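Local atomic coordinates of mRNA-decapping enzyme subunit 1 (Saccharomyces cerevisiae, PDB entry 1Q67), a protein that serves in the decapping complex with Dcp2, which removes the 7-methylguanine cap from mRNA so that the transcript can be degraded from its 5' end. Residues F39-A44 against I203-V208; A44-W49 against N57-Q62; Q62-I67 against L145-P150. One frame throughout, in Å; residues are numbered along the deposited sequence.

Contact 1 of 3, residues F39-A44 against I203-V208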
loop_
_atom_site.group_PDB
_atom_site.type_symbol
_atom_site.label_atom_id
_atom_site.label_comp_id
_atom_site.label_asym_id
_atom_site.label_seq_id
_atom_site.Cartn_x
_atom_site.Cartn_y
_atom_site.Cartn_z
ATOM N N PHE B 39 -11.277 -16.402 -1.560
ATOM C CA PHE B 39 -11.027 -15.281 -2.448
ATOM C C PHE B 39 -9.650 -14.690 -2.204
ATOM O O PHE B 39 -9.174 -14.651 -1.067
ATOM C CB PHE B 39 -12.085 -14.200 -2.192
ATOM C CG PHE B 39 -11.828 -12.906 -2.906
ATOM C CD1 PHE B 39 -12.322 -12.694 -4.189
ATOM C CD2 PHE B 39 -11.055 -11.915 -2.313
ATOM C CE1 PHE B 39 -12.053 -11.507 -4.871
ATOM C CE2 PHE B 39 -10.778 -10.727 -2.985
ATOM C CZ PHE B 39 -11.276 -10.524 -4.270
ATOM N N HIS B 40 -9.021 -14.234 -3.279
ATOM C CA HIS B 40 -7.729 -13.585 -3.179
ATOM C C HIS B 40 -7.575 -12.629 -4.347
ATOM O O HIS B 40 -8.071 -12.883 -5.440
ATOM C CB HIS B 40 -6.571 -14.596 -3.162
ATOM C CG HIS B 40 -6.390 -15.352 -4.443
ATOM N ND1 HIS B 40 -7.073 -16.516 -4.725
ATOM C CD2 HIS B 40 -5.603 -15.108 -5.518
ATOM C CE1 HIS B 40 -6.715 -16.956 -5.918
ATOM N NE2 HIS B 40 -5.825 -16.121 -6.420
ATOM N N THR B 41 -6.917 -11.506 -4.092
ATOM C CA THR B 41 -6.669 -10.513 -5.122
ATOM C C THR B 41 -5.217 -10.118 -4.864
ATOM O O THR B 41 -4.787 -10.050 -3.713
ATOM C CB THR B 41 -7.641 -9.302 -4.997
ATOM O OG1 THR B 41 -7.532 -8.481 -6.167
ATOM C CG2 THR B 41 -7.330 -8.474 -3.767
ATOM N N PRO B 42 -4.444 -9.866 -5.935
ATOM C CA PRO B 42 -3.020 -9.489 -5.917
ATOM C C PRO B 42 -2.583 -8.241 -5.164
ATOM O O PRO B 42 -1.584 -8.265 -4.437
ATOM C CB PRO B 42 -2.664 -9.369 -7.407
ATOM C CG PRO B 42 -3.744 -10.143 -8.111
ATOM C CD PRO B 42 -4.968 -9.840 -7.311
ATOM N N HIS B 43 -3.314 -7.148 -5.345
ATOM C CA HIS B 43 -2.925 -5.891 -4.722
ATOM C C HIS B 43 -4.039 -5.157 -3.986
ATOM O O HIS B 43 -5.040 -4.767 -4.586
ATOM C CB HIS B 43 -2.336 -4.983 -5.804
ATOM C CG HIS B 43 -1.370 -5.684 -6.710
ATOM N ND1 HIS B 43 -0.116 -6.085 -6.297
ATOM C CD2 HIS B 43 -1.500 -6.118 -7.987
ATOM C CE1 HIS B 43 0.483 -6.734 -7.278
ATOM N NE2 HIS B 43 -0.334 -6.770 -8.316
ATOM N N ALA B 44 -3.846 -4.960 -2.688
ATOM C CA ALA B 44 -4.817 -4.264 -1.853
ATOM C C ALA B 44 -4.054 -3.448 -0.825
ATOM O O ALA B 44 -3.067 -3.916 -0.269
ATOM C CB ALA B 44 -5.729 -5.263 -1.158
ATOM N N ILE B 203 -10.286 -0.502 2.197
ATOM C CA ILE B 203 -9.335 -1.288 1.440
ATOM C C ILE B 203 -9.374 -0.889 -0.027
ATOM O O ILE B 203 -10.405 -1.036 -0.681
ATOM C CB ILE B 203 -9.629 -2.805 1.552
ATOM C CG1 ILE B 203 -9.646 -3.239 3.021
ATOM C CG2 ILE B 203 -8.555 -3.596 0.810
ATOM C CD1 ILE B 203 -10.065 -4.689 3.222
ATOM N N TRP B 204 -8.257 -0.364 -0.532
ATOM C CA TRP B 204 -8.169 0.015 -1.941
ATOM C C TRP B 204 -7.707 -1.228 -2.683
ATOM O O TRP B 204 -6.667 -1.800 -2.360
ATOM C CB TRP B 204 -7.147 1.138 -2.171
ATOM C CG TRP B 204 -7.031 1.507 -3.629
ATOM C CD1 TRP B 204 -7.896 2.281 -4.346
ATOM C CD2 TRP B 204 -6.061 1.016 -4.569
ATOM N NE1 TRP B 204 -7.533 2.298 -5.671
ATOM C CE2 TRP B 204 -6.407 1.533 -5.836
ATOM C CE3 TRP B 204 -4.928 0.195 -4.462
ATOM C CZ2 TRP B 204 -5.667 1.246 -6.998
ATOM C CZ3 TRP B 204 -4.184 -0.089 -5.623
ATOM C CH2 TRP B 204 -4.559 0.439 -6.869
ATOM N N ILE B 205 -8.477 -1.649 -3.674
ATOM C CA ILE B 205 -8.124 -2.831 -4.438
ATOM C C ILE B 205 -7.848 -2.458 -5.893
ATOM O O ILE B 205 -8.678 -1.840 -6.553
ATOM C CB ILE B 205 -9.249 -3.880 -4.363
ATOM C CG1 ILE B 205 -9.450 -4.310 -2.901
ATOM C CG2 ILE B 205 -8.903 -5.074 -5.241
ATOM C CD1 ILE B 205 -10.610 -5.263 -2.682
ATOM N N HIS B 206 -6.669 -2.836 -6.379
ATOM C CA HIS B 206 -6.272 -2.518 -7.744
ATOM C C HIS B 206 -7.164 -3.141 -8.816
ATOM O O HIS B 206 -7.593 -2.448 -9.732
ATOM C CB HIS B 206 -4.821 -2.928 -7.989
ATOM C CG HIS B 206 -4.281 -2.433 -9.293
ATOM N ND1 HIS B 206 -4.026 -1.099 -9.533
ATOM C CD2 HIS B 206 -4.024 -3.080 -10.454
ATOM C CE1 HIS B 206 -3.640 -0.946 -10.786
ATOM N NE2 HIS B 206 -3.632 -2.131 -11.367
ATOM N N THR B 207 -7.436 -4.439 -8.719
ATOM C CA THR B 207 -8.296 -5.088 -9.706
ATOM C C THR B 207 -9.712 -4.552 -9.510
ATOM O O THR B 207 -10.383 -4.885 -8.533
ATOM C CB THR B 207 -8.304 -6.625 -9.538
ATOM O OG1 THR B 207 -6.961 -7.123 -9.605
ATOM C CG2 THR B 207 -9.125 -7.280 -10.644
ATOM N N VAL B 208 -10.154 -3.715 -10.442
ATOM C CA VAL B 208 -11.473 -3.101 -10.373
ATOM C C VAL B 208 -12.597 -4.074 -10.056
ATOM O O VAL B 208 -13.277 -3.926 -9.045
ATOM C CB VAL B 208 -11.823 -2.375 -11.693
ATOM C CG1 VAL B 208 -13.208 -1.733 -11.588
ATOM C CG2 VAL B 208 -10.764 -1.320 -12.003
HETATM O O HOH W 1 -5.846 -6.403 -6.713
#
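Ala-44 and Ile-205 face each other as a non-hydrogen-bonded antiparallel pair, and the close-packed half of the contact gathers round them. The methyl CB of Ala-44 lies 3.8 Å from CG2 of Ile-203 and 4.2 Å from CG1 of Ile-205, on a face that Leu-65 of strand 64-70 covers. Alongside, the N-H of His-206 donates to O of His-43 at 3.1 Å, nearly straight at 167°, which ties the end of strand 200-205 to its neighbour 43-50.

Past this bond the packing opens. The chain turns at Pro-42, and the CA atoms of Thr-41 and Thr-207 stand 7.3 Å apart. Here a water bridges the segments, donating to OG1 of Thr-41 at 2.7 Å and accepting from the backbone N atoms of His-43 and Thr-207. Chi1 (-169°) sets that OG1 anti to the backbone N, where it meets both the water and Asp-210 of helix 208-223. At the outer edge CB of His-43 meets CB of His-206 at 3.9 Å, and both imidazoles continue against rings of the second subunit. The chemistry implies two regimes: where the strands run together, methyl packing is joined by a direct backbone bond; where they part, a water satisfies the backbone donors of His-43 and Thr-207.

Contact 2 of 3, residues A44-W49 against N57-Q62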
loop_
_atom_site.group_PDB
_atom_site.type_symbol
_atom_site.label_atom_id
_atom_site.label_comp_id
_atom_site.label_asym_id
_atom_site.label_seq_id
_atom_site.Cartn_x
_atom_site.Cartn_y
_atom_site.Cartn_z
ATOM N N ALA B 44 -3.846 -4.960 -2.688
ATOM C CA ALA B 44 -4.817 -4.264 -1.853
ATOM C C ALA B 44 -4.054 -3.448 -0.825
ATOM O O ALA B 44 -3.067 -3.916 -0.269
ATOM C CB ALA B 44 -5.729 -5.263 -1.158
ATOM N N SER B 45 -4.509 -2.228 -0.579
ATOM C CA SER B 45 -3.845 -1.353 0.377
ATOM C C SER B 45 -4.833 -1.005 1.494
ATOM O O SER B 45 -5.994 -0.687 1.232
ATOM C CB SER B 45 -3.352 -0.088 -0.339
ATOM O OG SER B 45 -2.565 0.701 0.532
ATOM N N LEU B 46 -4.357 -1.054 2.733
ATOM C CA LEU B 46 -5.193 -0.818 3.902
ATOM C C LEU B 46 -5.142 0.576 4.547
ATOM O O LEU B 46 -4.069 1.140 4.772
ATOM C CB LEU B 46 -4.856 -1.871 4.971
ATOM C CG LEU B 46 -5.799 -1.941 6.176
ATOM C CD1 LEU B 46 -7.160 -2.471 5.705
ATOM C CD2 LEU B 46 -5.232 -2.852 7.244
ATOM N N TYR B 47 -6.325 1.111 4.847
ATOM C CA TYR B 47 -6.469 2.403 5.509
ATOM C C TYR B 47 -7.443 2.237 6.670
ATOM O O TYR B 47 -8.277 1.332 6.671
ATOM C CB TYR B 47 -7.056 3.469 4.582
ATOM C CG TYR B 47 -6.237 3.805 3.365
ATOM C CD1 TYR B 47 -6.202 2.947 2.265
ATOM C CD2 TYR B 47 -5.519 4.999 3.297
ATOM C CE1 TYR B 47 -5.478 3.274 1.127
ATOM C CE2 TYR B 47 -4.793 5.334 2.163
ATOM C CZ TYR B 47 -4.777 4.470 1.083
ATOM O OH TYR B 47 -4.075 4.810 -0.052
ATOM N N LYS B 48 -7.342 3.128 7.647
ATOM C CA LYS B 48 -8.238 3.102 8.786
ATOM C C LYS B 48 -8.833 4.496 8.951
ATOM O O LYS B 48 -8.132 5.508 8.834
ATOM C CB LYS B 48 -7.494 2.682 10.058
ATOM C CG LYS B 48 -8.417 2.491 11.257
ATOM C CD LYS B 48 -7.696 1.847 12.424
ATOM C CE LYS B 48 -8.676 1.501 13.535
ATOM N NZ LYS B 48 -8.044 0.651 14.579
ATOM N N TRP B 49 -10.134 4.543 9.209
ATOM C CA TRP B 49 -10.832 5.808 9.380
ATOM C C TRP B 49 -10.635 6.390 10.774
ATOM O O TRP B 49 -10.818 5.704 11.779
ATOM C CB TRP B 49 -12.330 5.624 9.104
ATOM C CG TRP B 49 -13.121 6.887 9.257
ATOM C CD1 TRP B 49 -13.871 7.263 10.335
ATOM C CD2 TRP B 49 -13.201 7.962 8.314
ATOM N NE1 TRP B 49 -14.416 8.512 10.122
ATOM C CE2 TRP B 49 -14.020 8.964 8.891
ATOM C CE3 TRP B 49 -12.656 8.179 7.040
ATOM C CZ2 TRP B 49 -14.307 10.163 8.236
ATOM C CZ3 TRP B 49 -12.942 9.374 6.387
ATOM C CH2 TRP B 49 -13.761 10.351 6.990
ATOM N N ASN B 57 -6.538 7.264 7.490
ATOM C CA ASN B 57 -5.126 7.147 7.841
ATOM C C ASN B 57 -4.580 5.919 7.136
ATOM O O ASN B 57 -5.154 4.832 7.232
ATOM C CB ASN B 57 -4.917 6.981 9.349
ATOM C CG ASN B 57 -5.123 8.276 10.109
ATOM O OD1 ASN B 57 -4.798 9.358 9.616
ATOM N ND2 ASN B 57 -5.649 8.172 11.319
ATOM N N LYS B 58 -3.475 6.089 6.418
ATOM C CA LYS B 58 -2.859 4.972 5.715
ATOM C C LYS B 58 -2.157 4.072 6.720
ATOM O O LYS B 58 -1.386 4.551 7.555
ATOM C CB LYS B 58 -1.850 5.499 4.687
ATOM C CG LYS B 58 -0.968 4.435 4.048
ATOM C CD LYS B 58 -1.781 3.326 3.386
ATOM C CE LYS B 58 -0.854 2.203 2.931
ATOM N NZ LYS B 58 -1.520 0.881 2.782
ATOM N N LEU B 59 -2.436 2.774 6.666
ATOM C CA LEU B 59 -1.778 1.837 7.570
ATOM C C LEU B 59 -0.666 1.127 6.801
ATOM O O LEU B 59 -0.690 1.080 5.570
ATOM C CB LEU B 59 -2.770 0.805 8.116
ATOM C CG LEU B 59 -3.942 1.331 8.949
ATOM C CD1 LEU B 59 -4.691 0.150 9.550
ATOM C CD2 LEU B 59 -3.429 2.258 10.053
ATOM N N GLU B 60 0.291 0.557 7.526
ATOM C CA GLU B 60 1.427 -0.117 6.900
ATOM C C GLU B 60 1.153 -1.499 6.313
ATOM O O GLU B 60 1.939 -2.421 6.512
ATOM C CB GLU B 60 2.589 -0.224 7.900
ATOM C CG GLU B 60 3.080 1.114 8.434
ATOM C CD GLU B 60 4.476 1.035 9.050
ATOM O OE1 GLU B 60 4.713 0.148 9.910
ATOM O OE2 GLU B 60 5.336 1.868 8.672
ATOM N N TYR B 61 0.049 -1.659 5.600
ATOM C CA TYR B 61 -0.250 -2.956 5.007
ATOM C C TYR B 61 -0.762 -2.818 3.588
ATOM O O TYR B 61 -1.700 -2.058 3.329
ATOM C CB TYR B 61 -1.283 -3.719 5.843
ATOM C CG TYR B 61 -0.863 -3.953 7.275
ATOM C CD1 TYR B 61 -1.280 -3.090 8.286
ATOM C CD2 TYR B 61 -0.031 -5.022 7.617
ATOM C CE1 TYR B 61 -0.884 -3.277 9.605
ATOM C CE2 TYR B 61 0.379 -5.225 8.938
ATOM C CZ TYR B 61 -0.054 -4.342 9.925
ATOM O OH TYR B 61 0.332 -4.507 11.231
ATOM N N GLN B 62 -0.118 -3.544 2.677
ATOM C CA GLN B 62 -0.472 -3.563 1.251
ATOM C C GLN B 62 0.090 -4.870 0.716
ATOM O O GLN B 62 1.204 -5.255 1.068
ATOM C CB GLN B 62 0.212 -2.449 0.451
ATOM C CG GLN B 62 0.361 -1.121 1.135
ATOM C CD GLN B 62 1.253 -1.188 2.347
ATOM O OE1 GLN B 62 2.228 -1.942 2.382
ATOM N NE2 GLN B 62 0.934 -0.391 3.346
#
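Leu-46 is held through both of its backbone polar atoms by the segment opposite. Its N-H donates to O of Tyr-61 at 2.9 Å, while its O accepts from N of Leu-59 at 3.0 Å. In a regular pair both bonds would go to a single residue; here they go to two, because the register slips by two between the pairs Ser-45/Gln-62 and Tyr-47/Lys-58, a beta bulge where the second strand turns a corner at Glu-60. Further along, Lys-48 and Asn-57 form a regular hydrogen-bonded pair, Lys-48 N to Asn-57 O at 2.8 Å and Asn-57 N to Lys-48 O at 2.7 Å.

Lys-58 serves the bulge with its ammonium group. Bent at chi2 (56°), the chain lays CD over one face of the Tyr-47 ring, 4.0 Å from the centroid. NZ then donates to O of Leu-46 at 3.2 Å, from the face of that carbonyl opposite to Leu-59 N, and weakly to O of Tyr-61. A further bond, to OG of Ser-45, is modelled very short and is doubtful in its detail. On the other face, away from Tyr-47, CD2 of Leu-46 packs on CD1 of Leu-59 at 3.8 Å, and NZ of Lys-48 forms a salt bridge with Glu-199. Within this chain, strand 55-59 is an outermost strand of the five-stranded sheet, and strand 200-205 flanks 43-50 on its other side.

Contact 3 of 3, residues Q62-I67 against L145-P150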
loop_
_atom_site.group_PDB
_atom_site.type_symbol
_atom_site.label_atom_id
_atom_site.label_comp_id
_atom_site.label_asym_id
_atom_site.label_seq_id
_atom_site.Cartn_x
_atom_site.Cartn_y
_atom_site.Cartn_z
ATOM N N GLN B 62 -0.118 -3.544 2.677
ATOM C CA GLN B 62 -0.472 -3.563 1.251
ATOM C C GLN B 62 0.090 -4.870 0.716
ATOM O O GLN B 62 1.204 -5.255 1.068
ATOM C CB GLN B 62 0.212 -2.449 0.451
ATOM C CG GLN B 62 0.361 -1.121 1.135
ATOM C CD GLN B 62 1.253 -1.188 2.347
ATOM O OE1 GLN B 62 2.228 -1.942 2.382
ATOM N NE2 GLN B 62 0.934 -0.391 3.346
ATOM N N GLY B 63 -0.657 -5.527 -0.156
ATOM C CA GLY B 63 -0.190 -6.783 -0.707
ATOM C C GLY B 63 -1.340 -7.687 -1.085
ATOM O O GLY B 63 -2.407 -7.215 -1.471
ATOM N N VAL B 64 -1.125 -8.992 -0.974
ATOM C CA VAL B 64 -2.154 -9.956 -1.313
ATOM C C VAL B 64 -3.248 -9.980 -0.244
ATOM O O VAL B 64 -2.966 -10.079 0.955
ATOM C CB VAL B 64 -1.566 -11.373 -1.464
ATOM C CG1 VAL B 64 -2.664 -12.342 -1.869
ATOM C CG2 VAL B 64 -0.466 -11.374 -2.521
ATOM N N LEU B 65 -4.494 -9.883 -0.696
ATOM C CA LEU B 65 -5.645 -9.895 0.190
ATOM C C LEU B 65 -6.407 -11.189 -0.038
ATOM O O LEU B 65 -6.726 -11.532 -1.174
ATOM C CB LEU B 65 -6.555 -8.695 -0.102
ATOM C CG LEU B 65 -7.997 -8.696 0.441
ATOM C CD1 LEU B 65 -8.001 -8.716 1.957
ATOM C CD2 LEU B 65 -8.709 -7.451 -0.060
ATOM N N ALA B 66 -6.682 -11.918 1.036
ATOM C CA ALA B 66 -7.423 -13.161 0.909
ATOM C C ALA B 66 -8.507 -13.265 1.971
ATOM O O ALA B 66 -8.359 -12.738 3.073
ATOM C CB ALA B 66 -6.481 -14.362 1.027
ATOM N N ILE B 67 -9.593 -13.945 1.613
ATOM C CA ILE B 67 -10.707 -14.198 2.512
ATOM C C ILE B 67 -10.847 -15.709 2.490
ATOM O O ILE B 67 -10.907 -16.328 1.426
ATOM C CB ILE B 67 -11.989 -13.525 2.031
ATOM C CG1 ILE B 67 -11.827 -12.012 2.180
ATOM C CG2 ILE B 67 -13.186 -14.023 2.847
ATOM C CD1 ILE B 67 -12.901 -11.232 1.518
ATOM N N LEU B 145 -1.288 -9.899 3.109
ATOM C CA LEU B 145 0.108 -10.293 3.262
ATOM C C LEU B 145 0.997 -9.313 2.515
ATOM O O LEU B 145 0.978 -9.286 1.287
ATOM C CB LEU B 145 0.313 -11.700 2.693
ATOM C CG LEU B 145 -0.574 -12.824 3.248
ATOM C CD1 LEU B 145 -0.831 -13.868 2.182
ATOM C CD2 LEU B 145 0.083 -13.446 4.453
ATOM N N ASN B 146 1.764 -8.504 3.241
ATOM C CA ASN B 146 2.656 -7.545 2.581
ATOM C C ASN B 146 3.626 -8.246 1.642
ATOM O O ASN B 146 4.181 -9.290 1.982
ATOM C CB ASN B 146 3.439 -6.724 3.608
ATOM C CG ASN B 146 2.589 -5.650 4.250
ATOM O OD1 ASN B 146 1.413 -5.498 3.910
ATOM N ND2 ASN B 146 3.172 -4.894 5.178
ATOM N N ARG B 147 3.809 -7.665 0.459
ATOM C CA ARG B 147 4.696 -8.206 -0.569
ATOM C C ARG B 147 6.122 -7.700 -0.436
ATOM O O ARG B 147 7.075 -8.424 -0.716
ATOM C CB ARG B 147 4.200 -7.809 -1.960
ATOM C CG ARG B 147 3.005 -8.573 -2.497
ATOM C CD ARG B 147 2.470 -7.863 -3.737
ATOM N NE ARG B 147 1.476 -8.655 -4.452
ATOM C CZ ARG B 147 1.772 -9.696 -5.220
ATOM N NH1 ARG B 147 3.040 -10.060 -5.372
ATOM N NH2 ARG B 147 0.804 -10.378 -5.823
ATOM N N ILE B 148 6.257 -6.447 -0.022
ATOM C CA ILE B 148 7.562 -5.810 0.102
ATOM C C ILE B 148 8.271 -6.068 1.428
ATOM O O ILE B 148 9.484 -5.888 1.526
ATOM C CB ILE B 148 7.432 -4.292 -0.152
ATOM C CG1 ILE B 148 6.589 -4.058 -1.411
ATOM C CG2 ILE B 148 8.808 -3.668 -0.342
ATOM C CD1 ILE B 148 7.091 -4.797 -2.655
ATOM N N ASN B 149 7.516 -6.466 2.450
ATOM C CA ASN B 149 8.094 -6.805 3.750
ATOM C C ASN B 149 7.248 -7.929 4.333
ATOM O O ASN B 149 6.209 -8.274 3.777
ATOM C CB ASN B 149 8.162 -5.595 4.695
ATOM C CG ASN B 149 6.812 -4.958 4.956
ATOM O OD1 ASN B 149 5.826 -5.643 5.229
ATOM N ND2 ASN B 149 6.769 -3.631 4.896
ATOM N N PRO B 150 7.675 -8.523 5.455
ATOM C CA PRO B 150 6.905 -9.623 6.047
ATOM C C PRO B 150 5.733 -9.305 6.977
ATOM O O PRO B 150 5.376 -10.135 7.814
ATOM C CB PRO B 150 7.986 -10.427 6.762
ATOM C CG PRO B 150 8.856 -9.348 7.302
ATOM C CD PRO B 150 8.983 -8.386 6.124
HETATM O O HOH W 2 4.190 -4.481 0.840
#
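Val-64 and Leu-145 exchange two backbone hydrogen bonds as an antiparallel hydrogen-bonded pair. N of Leu-145 reaches O of Val-64 at 2.7 Å and 162°, whereas the return bond, from Val-64 N to Leu-145 O, is longer at 3.1 Å and clearly bent at 138°. CA-H...O contacts add to these bonds: CA of Asn-146 lies 3.1 Å from O of Gln-62, and CA of Gly-63 lies 3.4 Å from O of Leu-145. Gly-63 stands at a corner of its chain, and the absence of a side chain lets the Leu-145 carbonyl come up against it.

These bonds link strands 64-70 and 140-146, central neighbours in the four-stranded antiparallel sheet of a beta sandwich. The protein belongs to the PH clan, and helix 208-223 packs on this sheet through Leu-65 and Ile-67, consistent with the C-terminal helix of PH-like folds.

Among the side-chain bonds, those of Asn-146 use both ends of its amide. OD1 accepts from N of Gln-62 at 2.8 Å, the donor lying well above the carbonyl plane. ND2 donates in its own amide plane to a lone pair of Asn-149 OD1 at 2.8 Å, and also to O of Glu-60. NE of Arg-147, too, donates to O of Pro-42. One water donates to O of Gln-62 and accepts from N of Ile-148, joining the segments a second way at this end.

Packing is slighter. CB of Val-64 barely touches CD1 of Leu-145, at 4.5 Å, and its CG2 sits over one face of the Arg-147 guanidinium, 3.7 Å from NH2. The extended arginine chain passes Gly-63 on its way.

The three contacts lie within 10 to 13 Å of one another, centre to centre, and trace the path by which one chain moves between two sheets. Contacts 1 and 2 share Ala-44 on strand 43-50, and a probable bond from Ser-45 N to Trp-204 O (2.8 Å) makes them parts of one sheet. Contact 3 belongs to the other sheet, to which residues 39-41 also contribute: Ile-67 N meets Phe-39 O at 2.8 Å. Between the sheets, Gly-63 N probably bonds Ala-44 O at 2.9 Å, a junction common to all three contacts. Both contact 2 and contact 3 are nested, along the chain, inside the loop closed by contact 1, and each of the three also touches the second subunit.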